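Local coordinates for nitrate transport protein (Parabacteroides distasonis, PDB 3HN0) that probably serves as the substrate-binding component of an ABC transporter, capturing a small solute, perhaps nitrate or a related compound, for uptake, at residues 20-25 with 207-212; 100-103 with 107-110; 155-158 with 163-166. All blocks are in the same frame, centred on the assembly; numbering follows the deposited sequence.

Interaction 1: 20-25 with 207-212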
loop_
_atom_site.group_PDB
_atom_site.type_symbol
_atom_site.label_atom_id
_atom_site.label_comp_id
_atom_site.label_asym_id
_atom_site.label_seq_id
_atom_site.Cartn_x
_atom_site.Cartn_y
_atom_site.Cartn_z
ATOM N N PHE A 20 -19.998 4.420 5.273
ATOM C CA PHE A 20 -20.959 4.997 6.190
ATOM C C PHE A 20 -22.313 4.287 6.155
ATOM O O PHE A 20 -23.241 4.693 6.848
ATOM C CB PHE A 20 -21.114 6.491 5.834
ATOM C CG PHE A 20 -19.932 7.323 6.194
ATOM C CD1 PHE A 20 -18.885 7.472 5.332
ATOM C CD2 PHE A 20 -19.875 7.983 7.431
ATOM C CE1 PHE A 20 -17.801 8.224 5.677
ATOM C CE2 PHE A 20 -18.786 8.745 7.785
ATOM C CZ PHE A 20 -17.750 8.860 6.920
ATOM N N ALA A 21 -22.436 3.205 5.370
ATOM C CA ALA A 21 -23.733 2.572 5.137
ATOM C C ALA A 21 -24.439 2.206 6.419
ATOM O O ALA A 21 -25.655 2.393 6.532
ATOM C CB ALA A 21 -23.595 1.326 4.216
ATOM N N ASP A 22 -23.703 1.647 7.375
ATOM C CA ASP A 22 -24.342 1.182 8.576
ATOM C C ASP A 22 -24.868 2.367 9.420
ATOM O O ASP A 22 -25.701 2.169 10.265
ATOM C CB ASP A 22 -23.473 0.299 9.434
ATOM C CG ASP A 22 -24.280 -0.423 10.516
ATOM O OD1 ASP A 22 -25.246 -1.115 10.157
ATOM O OD2 ASP A 22 -23.963 -0.302 11.712
ATOM N N TRP A 23 -24.381 3.568 9.174
ATOM C CA TRP A 23 -24.928 4.750 9.879
ATOM C C TRP A 23 -26.275 5.194 9.330
ATOM O O TRP A 23 -27.048 5.876 10.008
ATOM C CB TRP A 23 -23.959 5.908 9.804
ATOM C CG TRP A 23 -22.670 5.766 10.633
ATOM C CD1 TRP A 23 -22.204 4.643 11.268
ATOM C CD2 TRP A 23 -21.719 6.789 10.888
ATOM N NE1 TRP A 23 -20.994 4.922 11.894
ATOM C CE2 TRP A 23 -20.682 6.228 11.674
ATOM C CE3 TRP A 23 -21.600 8.114 10.492
ATOM C CZ2 TRP A 23 -19.577 6.962 12.061
ATOM C CZ3 TRP A 23 -20.519 8.832 10.895
ATOM C CH2 TRP A 23 -19.522 8.250 11.687
ATOM N N LEU A 24 -26.571 4.813 8.092
ATOM C CA LEU A 24 -27.912 5.022 7.545
ATOM C C LEU A 24 -28.828 3.985 8.090
ATOM O O LEU A 24 -29.958 4.279 8.498
ATOM C CB LEU A 24 -27.899 4.947 6.005
ATOM C CG LEU A 24 -27.252 6.132 5.332
ATOM C CD1 LEU A 24 -27.040 5.847 3.836
ATOM C CD2 LEU A 24 -28.157 7.354 5.516
ATOM N N GLU A 25 -28.348 2.749 8.110
ATOM C CA GLU A 25 -29.130 1.638 8.616
ATOM C C GLU A 25 -29.446 1.808 10.100
ATOM O O GLU A 25 -30.584 1.639 10.500
ATOM C CB GLU A 25 -28.389 0.310 8.373
ATOM C CG GLU A 25 -29.169 -0.960 8.811
ATOM C CD GLU A 25 -30.386 -1.294 7.927
ATOM O OE1 GLU A 25 -30.526 -0.749 6.803
ATOM O OE2 GLU A 25 -31.221 -2.126 8.366
ATOM N N CYS A 207 -17.053 0.716 8.830
ATOM C CA CYS A 207 -16.134 0.286 7.746
ATOM C C CYS A 207 -15.953 -1.236 7.830
ATOM O O CYS A 207 -15.949 -1.903 6.807
ATOM C CB CYS A 207 -14.760 0.963 7.848
ATOM S SG CYS A 207 -14.803 2.681 7.321
ATOM N N GLN A 208 -15.776 -1.765 9.047
ATOM C CA GLN A 208 -15.595 -3.197 9.273
ATOM C C GLN A 208 -16.810 -3.986 8.795
ATOM O O GLN A 208 -16.693 -5.056 8.171
ATOM C CB GLN A 208 -15.318 -3.464 10.759
ATOM C CG GLN A 208 -15.082 -4.909 11.091
ATOM C CD GLN A 208 -14.422 -5.087 12.468
ATOM O OE1 GLN A 208 -15.066 -5.507 13.416
ATOM N NE2 GLN A 208 -13.150 -4.712 12.575
ATOM N N LYS A 209 -17.975 -3.449 9.075
ATOM C CA LYS A 209 -19.200 -4.080 8.691
ATOM C C LYS A 209 -19.333 -4.152 7.177
ATOM O O LYS A 209 -19.790 -5.153 6.688
ATOM C CB LYS A 209 -20.413 -3.383 9.292
ATOM C CG LYS A 209 -21.675 -4.214 9.092
ATOM C CD LYS A 209 -22.868 -3.618 9.825
ATOM C CE LYS A 209 -24.141 -4.454 9.743
ATOM N NZ LYS A 209 -25.227 -3.856 10.634
ATOM N N ALA A 210 -18.999 -3.073 6.456
ATOM C CA ALA A 210 -18.997 -3.096 5.003
ATOM C C ALA A 210 -18.129 -4.223 4.483
ATOM O O ALA A 210 -18.545 -4.925 3.564
ATOM C CB ALA A 210 -18.547 -1.707 4.407
ATOM N N VAL A 211 -16.934 -4.378 5.049
ATOM C CA VAL A 211 -15.943 -5.394 4.581
ATOM C C VAL A 211 -16.326 -6.832 4.943
ATOM O O VAL A 211 -16.157 -7.777 4.142
ATOM C CB VAL A 211 -14.548 -5.053 5.138
ATOM C CG1 VAL A 211 -13.608 -6.221 4.984
ATOM C CG2 VAL A 211 -14.050 -3.744 4.401
ATOM N N ARG A 212 -16.865 -7.001 6.141
ATOM C CA ARG A 212 -17.224 -8.293 6.649
ATOM C C ARG A 212 -18.583 -8.790 6.210
ATOM O O ARG A 212 -18.728 -10.001 6.022
ATOM C CB ARG A 212 -17.116 -8.348 8.174
ATOM C CG ARG A 212 -15.699 -8.214 8.649
ATOM C CD ARG A 212 -15.520 -8.400 10.177
ATOM N NE ARG A 212 -14.112 -8.196 10.565
ATOM C CZ ARG A 212 -13.590 -8.466 11.763
ATOM N NH1 ARG A 212 -14.345 -8.952 12.753
ATOM N NH2 ARG A 212 -12.298 -8.238 11.975
HETATM O O HOH W 1 -25.360 -1.875 13.488
#
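The carboxylate of D22 receives K209 over one of its faces: the ammonium nitrogen stands above the carboxylate plane, 51° out of it, and gives OD1 a hydrogen-bonded salt bridge of 2.8 Å from NZ. Behind that nitrogen the aliphatic part of the lysine lies against the same group, CD of K209 coming to 3.6 Å from CG of D22. On the inner side of helix 21-25, F20 CD2 sits 3.4 Å above the indole plane of W23, offset toward its rim, while CE3 of W23 lies in plane at the edge of the F20 ring. The lysine is fully extended (chi3 -176°); D22 CG lies anti to its backbone N (chi1 -167°), which puts the carboxylate in front of the lysine, and the two side chains cross at about a right angle. OD1 has a second donor in N26 ND2. OD2 accepts from a water at 2.8 Å, and the same water is a weak, long partner of K209 NZ at 3.5 Å. E25 adds negative charge, its OE2 6.6 Å from K209 NZ, and may contribute a little to the field there. With an alanine at D22, the K209 ammonium would probably lose its salt-bridge mate and N26 ND2 an acceptor, leaving the lysine end freer to turn. Below this surface bond, A21 and A210 both rest on T217 of helix 214-223. The contact thus ties an early helix to the long helix 196-212 beside one mixed sheet, as expected for an alpha/beta lobe of a periplasmic binding protein.

Interaction 2: 100-103 with 107-110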
loop_
_atom_site.group_PDB
_atom_site.type_symbol
_atom_site.label_atom_id
_atom_site.label_comp_id
_atom_site.label_asym_id
_atom_site.label_seq_id
_atom_site.Cartn_x
_atom_site.Cartn_y
_atom_site.Cartn_z
ATOM N N TYR A 100 -10.167 7.500 -21.908
ATOM C CA TYR A 100 -11.129 8.492 -21.493
ATOM C C TYR A 100 -11.066 8.674 -20.001
ATOM O O TYR A 100 -11.153 7.695 -19.248
ATOM C CB TYR A 100 -12.538 8.099 -21.907
ATOM C CG TYR A 100 -12.811 8.322 -23.362
ATOM C CD1 TYR A 100 -12.310 7.464 -24.317
ATOM C CD2 TYR A 100 -13.564 9.423 -23.792
ATOM C CE1 TYR A 100 -12.558 7.689 -25.707
ATOM C CE2 TYR A 100 -13.834 9.632 -25.127
ATOM C CZ TYR A 100 -13.329 8.768 -26.073
ATOM O OH TYR A 100 -13.587 8.996 -27.413
ATOM N N VAL A 101 -10.980 9.946 -19.591
ATOM C CA VAL A 101 -10.791 10.338 -18.212
ATOM C C VAL A 101 -11.857 11.362 -17.816
ATOM O O VAL A 101 -12.076 12.348 -18.520
ATOM C CB VAL A 101 -9.355 10.976 -18.047
ATOM C CG1 VAL A 101 -9.129 11.413 -16.633
ATOM C CG2 VAL A 101 -8.272 9.992 -18.516
ATOM N N PHE A 102 -12.530 11.111 -16.707
ATOM C CA PHE A 102 -13.491 12.043 -16.174
ATOM C C PHE A 102 -12.768 13.013 -15.183
ATOM O O PHE A 102 -11.617 12.815 -14.826
ATOM C CB PHE A 102 -14.647 11.294 -15.507
ATOM C CG PHE A 102 -14.242 10.522 -14.276
ATOM C CD1 PHE A 102 -13.726 9.213 -14.382
ATOM C CD2 PHE A 102 -14.372 11.080 -13.012
ATOM C CE1 PHE A 102 -13.331 8.508 -13.249
ATOM C CE2 PHE A 102 -14.003 10.358 -11.874
ATOM C CZ PHE A 102 -13.454 9.079 -11.998
ATOM N N GLY A 103 -13.450 14.079 -14.789
ATOM C CA GLY A 103 -12.895 15.028 -13.825
ATOM C C GLY A 103 -11.599 15.706 -14.225
ATOM O O GLY A 103 -10.684 15.869 -13.404
ATOM N N THR A 107 -8.518 15.077 -9.057
ATOM C CA THR A 107 -7.813 13.856 -8.643
ATOM C C THR A 107 -7.735 12.742 -9.727
ATOM O O THR A 107 -6.659 12.291 -10.060
ATOM C CB THR A 107 -8.357 13.343 -7.321
ATOM O OG1 THR A 107 -8.281 14.409 -6.352
ATOM C CG2 THR A 107 -7.521 12.179 -6.826
ATOM N N PRO A 108 -8.883 12.256 -10.237
ATOM C CA PRO A 108 -8.785 11.138 -11.193
ATOM C C PRO A 108 -7.911 11.407 -12.404
ATOM O O PRO A 108 -7.164 10.542 -12.863
ATOM C CB PRO A 108 -10.240 10.887 -11.623
ATOM C CG PRO A 108 -11.006 12.102 -11.231
ATOM C CD PRO A 108 -10.282 12.638 -9.981
ATOM N N ASP A 109 -7.967 12.614 -12.940
ATOM C CA ASP A 109 -7.130 13.016 -14.057
ATOM C C ASP A 109 -5.617 13.011 -13.710
ATOM O O ASP A 109 -4.785 12.372 -14.368
ATOM C CB ASP A 109 -7.567 14.436 -14.467
ATOM C CG ASP A 109 -6.818 14.975 -15.652
ATOM O OD1 ASP A 109 -6.172 14.173 -16.359
ATOM O OD2 ASP A 109 -6.902 16.212 -15.884
ATOM N N ILE A 110 -5.274 13.698 -12.630
ATOM C CA ILE A 110 -3.883 13.782 -12.184
ATOM C C ILE A 110 -3.271 12.408 -11.899
ATOM O O ILE A 110 -2.161 12.111 -12.348
ATOM C CB ILE A 110 -3.715 14.723 -10.990
ATOM C CG1 ILE A 110 -4.059 16.158 -11.389
ATOM C CG2 ILE A 110 -2.240 14.631 -10.461
ATOM C CD1 ILE A 110 -4.603 17.044 -10.254
#
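P108 sets its CB over one face of the F102 ring, forming a CH-pi contact in which CB lies 4.1 Å from the ring centroid and 27° off its normal. CG of the proline is closer to the rim, 3.5 Å from F102 CE2. The phenyl is brought to the proline by a chi1 of 66°, with CG held between the backbone N and the carbonyl carbon of F102. Deeper in, V101 packs just as closely on the helix backbone: its CG1 is 3.6 Å from D109 CA, and the valine continues onto L125 and Y127 behind. G103 O is equally near, 3.6 Å from D109 CB.

Two pairs are looser: F102 O and D109 N remain 4.1 Å apart, and G103 CA is 4.3 Å from P108 CG. F102, G103 and P108 keep some solvent exposure, whereas V101 and D109 are buried. The positive phi of G103 (59°) favours glycine. Strand 99-100, this loop and helix 107-119 lead to the parallel strand 125-126, so the contact sits at the start of the helix of a beta-alpha-beta crossover. The D109 carboxylate runs on beside V101, where OD1 meets Y127 OH and forms a salt bridge with R113 NE, while OD2 takes G105 N. The loop is therefore joined to the first turn of the helix mainly by carbon surfaces, while the buried acid finds its polar partners in the connecting turn, farther along the helix and on Y127.

Interaction 3: 155-158 with 163-166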
loop_
_atom_site.group_PDB
_atom_site.type_symbol
_atom_site.label_atom_id
_atom_site.label_comp_id
_atom_site.label_asym_id
_atom_site.label_seq_id
_atom_site.Cartn_x
_atom_site.Cartn_y
_atom_site.Cartn_z
ATOM N N SER A 155 -18.357 -1.302 -11.737
ATOM C CA SER A 155 -19.128 -2.550 -11.677
ATOM C C SER A 155 -20.190 -2.612 -12.765
ATOM O O SER A 155 -20.398 -3.658 -13.412
ATOM C CB SER A 155 -19.796 -2.694 -10.301
ATOM O OG SER A 155 -18.819 -2.903 -9.296
ATOM N N ILE A 156 -20.857 -1.487 -12.960
ATOM C CA ILE A 156 -21.934 -1.405 -13.991
ATOM C C ILE A 156 -21.346 -1.632 -15.399
ATOM O O ILE A 156 -21.905 -2.381 -16.217
ATOM C CB ILE A 156 -22.635 -0.037 -13.902
ATOM C CG1 ILE A 156 -23.400 0.059 -12.580
ATOM C CG2 ILE A 156 -23.548 0.224 -15.145
ATOM C CD1 ILE A 156 -23.847 1.479 -12.259
ATOM N N ALA A 157 -20.206 -0.999 -15.685
ATOM C CA ALA A 157 -19.537 -1.143 -16.967
ATOM C C ALA A 157 -19.085 -2.578 -17.186
ATOM O O ALA A 157 -19.275 -3.136 -18.254
ATOM C CB ALA A 157 -18.309 -0.191 -17.035
ATOM N N LEU A 158 -18.494 -3.161 -16.152
ATOM C CA LEU A 158 -18.036 -4.566 -16.206
ATOM C C LEU A 158 -19.195 -5.555 -16.414
ATOM O O LEU A 158 -19.037 -6.544 -17.135
ATOM C CB LEU A 158 -17.231 -4.928 -14.942
ATOM C CG LEU A 158 -15.843 -4.272 -14.854
ATOM C CD1 LEU A 158 -15.267 -4.496 -13.455
ATOM C CD2 LEU A 158 -14.900 -4.797 -15.930
ATOM N N SER A 163 -17.031 -8.062 -22.218
ATOM C CA SER A 163 -15.698 -7.968 -22.817
ATOM C C SER A 163 -14.707 -7.108 -21.984
ATOM O O SER A 163 -13.514 -7.347 -22.014
ATOM C CB SER A 163 -15.780 -7.462 -24.271
ATOM O OG SER A 163 -15.751 -6.041 -24.445
ATOM N N LEU A 164 -15.236 -6.178 -21.196
ATOM C CA LEU A 164 -14.441 -5.168 -20.516
ATOM C C LEU A 164 -13.700 -5.859 -19.378
ATOM O O LEU A 164 -14.262 -6.721 -18.723
ATOM C CB LEU A 164 -15.359 -4.064 -19.944
ATOM C CG LEU A 164 -14.686 -2.795 -19.504
ATOM C CD1 LEU A 164 -14.068 -2.005 -20.722
ATOM C CD2 LEU A 164 -15.718 -1.955 -18.675
ATOM N N ARG A 165 -12.453 -5.458 -19.153
ATOM C CA ARG A 165 -11.640 -5.964 -18.066
ATOM C C ARG A 165 -10.926 -4.832 -17.335
ATOM O O ARG A 165 -10.504 -3.877 -17.956
ATOM C CB ARG A 165 -10.589 -6.952 -18.598
ATOM C CG ARG A 165 -11.175 -8.215 -19.227
ATOM C CD ARG A 165 -11.666 -9.217 -18.163
ATOM N NE ARG A 165 -12.181 -10.461 -18.766
ATOM C CZ ARG A 165 -13.431 -10.635 -19.194
ATOM N NH1 ARG A 165 -14.313 -9.638 -19.097
ATOM N NH2 ARG A 165 -13.806 -11.800 -19.740
ATOM N N ILE A 166 -10.730 -5.005 -16.032
ATOM C CA ILE A 166 -9.806 -4.150 -15.264
ATOM C C ILE A 166 -8.383 -4.600 -15.646
ATOM O O ILE A 166 -8.081 -5.785 -15.588
ATOM C CB ILE A 166 -10.010 -4.296 -13.796
ATOM C CG1 ILE A 166 -11.373 -3.747 -13.396
ATOM C CG2 ILE A 166 -8.902 -3.581 -13.050
ATOM C CD1 ILE A 166 -11.739 -4.016 -11.932
HETATM O O HOH W 2 -16.569 -7.725 -17.621
#
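L158 and L164 turn toward each other through different first torsions: L158 has CG anti to its carbonyl carbon (chi1 -71°), which sends both methyls across to the 163-166 segment, while L164 has CG opposite its backbone N (chi1 -166°), which brings its CD2 to A157. Helix 153-160 is the connection of a beta-alpha-beta crossover from strand 146-149 to strand 165-169, the two outer strands of a three-stranded sheet, with the antiparallel strand 87-90 between them.

The two branches of L158 divide the work. CD2 sits against the main chain of L164, 3.5 Å from its O, and also touches the side chain of L164. CD1 reaches the end of I166, 3.9 Å from its CD1, the two side chains crossing at about a right angle. One residue earlier, the beta carbon of A157 meets L164 CD2 at 3.5 Å, the methyl slipping in beside the helix backbone. L164 and I166 both rest on V89 of strand 87-90 as well, so both also pack on the central strand. R239 of helix 234-240 touches both L158 and I166, and T136 of helix 132-141 packs on A157.

R165, between the two apolar residues, has its beta carbon pointing away from the helix, and its backbone pairs with that of E90. Its guanidinium folds back along the chain, where NH1 also binds S162 O. A water lies 2.8 Å from L158 O and 2.7 Å from L164 O, a polar bridge at the margin of the methyl contacts, although its protons may be shared with other acceptors. L164 O thus has a second polar neighbour besides that water: R165 NH1 donates to it at 2.9 Å with an N-H...O angle of 147°, from above the carbonyl plane.

Overall arrangement
Interaction 1 closes a long loop of the chain, between helices 21-25 and 196-212, and interactions 2 and 3 are nested inside it in series. Interaction 1 flanks the large mixed sheet, whereas the other two belong to the segment inserted between its strands 76-82 and 184-188: interaction 2 follows the short strand 99-100, and interaction 3 borders the three-stranded antiparallel sheet. This topology is consistent with two lobes, as in periplasmic binding proteins. The centres of interactions 1 and 2 are about 28 Å apart, on opposite sides of the chain's centre; those of 1 and 3 are about 25 Å apart, and those of 2 and 3 about 18 Å. None of the three touches another.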